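Local atomic coordinates of SusD superfamily protein (Parabacteroides distasonis, PDB entry 3OTN), a protein that probably binds carbohydrate or other nutrients at the outer membrane. Residues A21-N24 with S25-K29. Residues are numbered along the deposited sequence; the frame is centred on the assembly and turned at random.
Sequences ALTN and SAYLK. With ACT (acetate ion), chain G; EDO (1,2-ethanediol), chain T.
Ser-25 folds its hydroxyl back onto Leu-22 in the last turn of helix 15-25, where the chain passes from i to i+4 bonds to tighter i to i+3 ones. The helix packs against helices 79-100 and 108-133, consistent with the TPR-like helical part of the SusD fold. Ser-25 N bonds to Ala-21 O at 2.9 Å. Ala-26 N then bonds to Thr-23 O and Tyr-27 N to Asn-24 O. With chi1 at 76°, Ser-25 OG lies between its own backbone N and carbonyl carbon. From there it donates to Leu-22 O, and the 2.5 Å separation is very short. The Tyr-27 ring lies beside the helix end, with the Thr-23 carbonyl O at its edge, in the ring plane; CD1 is 3.5 Å from Thr-23 O. Its hydroxyl bonds to Glu-117 and to Val-185 N. The hydroxyl thus links the helix end to helix 108-133 and to the chain at Val-185. Without the ring and its hydroxyl, as with an alanine here, Glu-117 and Val-185 N would probably lose a partner and a gap would open beside Thr-23. Within the protein, Asn-24 OD1 is held by Arg-184. It also accepts, weakly, from an ethanediol whose O1 lies over one face of the Tyr-27 ring. This ethanediol and a nearby acetate probably come from the crystallisation liquor. Asn-24 ND2 donates to acetate O at 3.2 Å, with an N-H...O angle of 155°.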
ATOM      1  N   ALA A  21      24.602   8.482   4.531  1.00 20.44           N
ATOM      2  CA  ALA A  21      24.643   7.053   4.233  1.00 22.74           C
ATOM      3  C   ALA A  21      23.859   6.244   5.284  1.00 22.25           C
ATOM      4  O   ALA A  21      23.055   5.367   4.931  1.00 23.29           O
ATOM      5  CB  ALA A  21      26.115   6.549   4.098  1.00 21.36           C
ATOM      6  N   LEU A  22      24.048   6.557   6.553  1.00 22.69           N
ATOM      7  CA  LEU A  22      23.257   5.918   7.631  1.00 23.10           C
ATOM      8  C   LEU A  22      21.768   6.160   7.417  1.00 21.50           C
ATOM      9  O   LEU A  22      20.967   5.228   7.503  1.00 22.46           O
ATOM     10  CB  LEU A  22      23.645   6.476   9.005  1.00 23.22           C
ATOM     11  CG  LEU A  22      24.982   6.036   9.573  1.00 26.64           C
ATOM     12  CD1 LEU A  22      25.381   7.030  10.687  1.00 21.45           C
ATOM     13  CD2 LEU A  22      24.906   4.556  10.066  1.00 21.32           C
ATOM     14  N   THR A  23      21.405   7.415   7.115  1.00 19.15           N
ATOM     15  CA  THR A  23      19.999   7.801   6.878  1.00 18.26           C
ATOM     16  C   THR A  23      19.436   7.076   5.684  1.00 19.86           C
ATOM     17  O   THR A  23      18.335   6.492   5.768  1.00 16.35           O
ATOM     18  CB  THR A  23      19.873   9.291   6.688  1.00 18.60           C
ATOM     19  OG1 THR A  23      20.467   9.916   7.837  1.00 17.01           O
ATOM     20  CG2 THR A  23      18.400   9.748   6.513  1.00 15.55           C
ATOM     21  N   ASN A  24      20.209   7.048   4.600  1.00 18.35           N
ATOM     22  CA  ASN A  24      19.801   6.326   3.386  1.00 20.81           C
ATOM     23  C   ASN A  24      19.619   4.816   3.590  1.00 18.45           C
ATOM     24  O   ASN A  24      18.774   4.199   2.952  1.00 17.93           O
ATOM     25  CB  ASN A  24      20.797   6.605   2.238  1.00 19.04           C
ATOM     26  CG  ASN A  24      20.654   8.022   1.633  1.00 24.30           C
ATOM     27  OD1 ASN A  24      19.605   8.672   1.744  1.00 21.98           O
ATOM     28  ND2 ASN A  24      21.719   8.490   0.966  1.00 21.05           N
ATOM     29  N   SER A  25      20.364   4.236   4.529  1.00 19.81           N
ATOM     30  CA  SER A  25      20.283   2.790   4.797  1.00 21.34           C
ATOM     31  C   SER A  25      18.853   2.407   5.219  1.00 19.33           C
ATOM     32  O   SER A  25      18.402   1.290   4.956  1.00 19.36           O
ATOM     33  CB  SER A  25      21.346   2.346   5.853  1.00 22.88           C
ATOM     34  OG  SER A  25      20.967   2.711   7.196  1.00 23.82           O
ATOM     35  N   ALA A  26      18.130   3.357   5.814  1.00 16.24           N
ATOM     36  CA  ALA A  26      16.746   3.141   6.266  1.00 16.29           C
ATOM     37  C   ALA A  26      15.764   2.951   5.122  1.00 16.33           C
ATOM     38  O   ALA A  26      14.739   2.240   5.271  1.00 20.38           O
ATOM     39  CB  ALA A  26      16.277   4.302   7.197  1.00 15.71           C
ATOM     40  N   TYR A  27      16.098   3.532   3.971  1.00 18.88           N
ATOM     41  CA  TYR A  27      15.282   3.428   2.752  1.00 20.17           C
ATOM     42  C   TYR A  27      15.466   2.109   1.992  1.00 18.48           C
ATOM     43  O   TYR A  27      14.616   1.766   1.171  1.00 18.46           O
ATOM     44  CB  TYR A  27      15.592   4.575   1.776  1.00 20.47           C
ATOM     45  CG  TYR A  27      15.254   6.008   2.227  1.00 17.61           C
ATOM     46  CD1 TYR A  27      15.955   6.666   3.241  1.00 19.07           C
ATOM     47  CD2 TYR A  27      14.229   6.703   1.604  1.00 16.37           C
ATOM     48  CE1 TYR A  27      15.615   7.993   3.615  1.00 19.05           C
ATOM     49  CE2 TYR A  27      13.889   8.000   1.963  1.00 19.41           C
ATOM     50  CZ  TYR A  27      14.580   8.657   2.940  1.00 20.33           C
ATOM     51  OH  TYR A  27      14.170   9.966   3.218  1.00 17.85           O
ATOM     52  N   LEU A  28      16.559   1.404   2.240  1.00 17.47           N
ATOM     53  CA  LEU A  28      16.962   0.271   1.398  1.00 19.08           C
ATOM     54  C   LEU A  28      15.900  -0.802   1.320  1.00 18.61           C
ATOM     55  O   LEU A  28      15.586  -1.298   0.239  1.00 17.98           O
ATOM     56  CB  LEU A  28      18.274  -0.348   1.893  1.00 18.51           C
ATOM     57  CG  LEU A  28      19.521   0.519   1.753  1.00 24.71           C
ATOM     58  CD1 LEU A  28      20.726  -0.221   2.382  1.00 24.84           C
ATOM     59  CD2 LEU A  28      19.733   0.905   0.293  1.00 20.31           C
ATOM     60  N   LYS A  29      15.308  -1.121   2.467  1.00 18.42           N
ATOM     61  CA  LYS A  29      14.324  -2.202   2.511  1.00 19.88           C
ATOM     62  C   LYS A  29      12.905  -1.727   2.158  1.00 18.13           C
ATOM     63  O   LYS A  29      11.951  -2.498   2.270  1.00 18.71           O
ATOM     64  CB  LYS A  29      14.429  -2.993   3.829  1.00 19.54           C
ATOM     65  CG  LYS A  29      15.671  -3.915   3.872  1.00 24.65           C
ATOM     66  CD  LYS A  29      15.456  -5.102   2.928  1.00 29.00           C
ATOM     67  CE  LYS A  29      16.541  -6.124   2.991  1.00 39.79           C
ATOM     68  NZ  LYS A  29      17.762  -5.552   2.541  1.00 25.52           N
TER
HETATM   69  C   ACT G 606      24.460   6.724  -0.197  1.00 50.28           C
HETATM   70  O   ACT G 606      24.761   7.585   0.675  1.00 45.81           O
HETATM   71  OXT ACT G 606      23.732   5.759   0.177  1.00 49.06           O
HETATM   72  CH3 ACT G 606      24.908   6.877  -1.632  1.00 48.52           C
HETATM   73  C1  EDO T 634      17.243   7.482  -1.833  1.00 53.38           C
HETATM   74  O1  EDO T 634      17.662   6.987  -0.563  1.00 44.00           O
HETATM   75  C2  EDO T 634      15.717   7.534  -1.936  1.00 45.01           C
HETATM   76  O2  EDO T 634      15.345   8.882  -2.154  1.00 52.47           O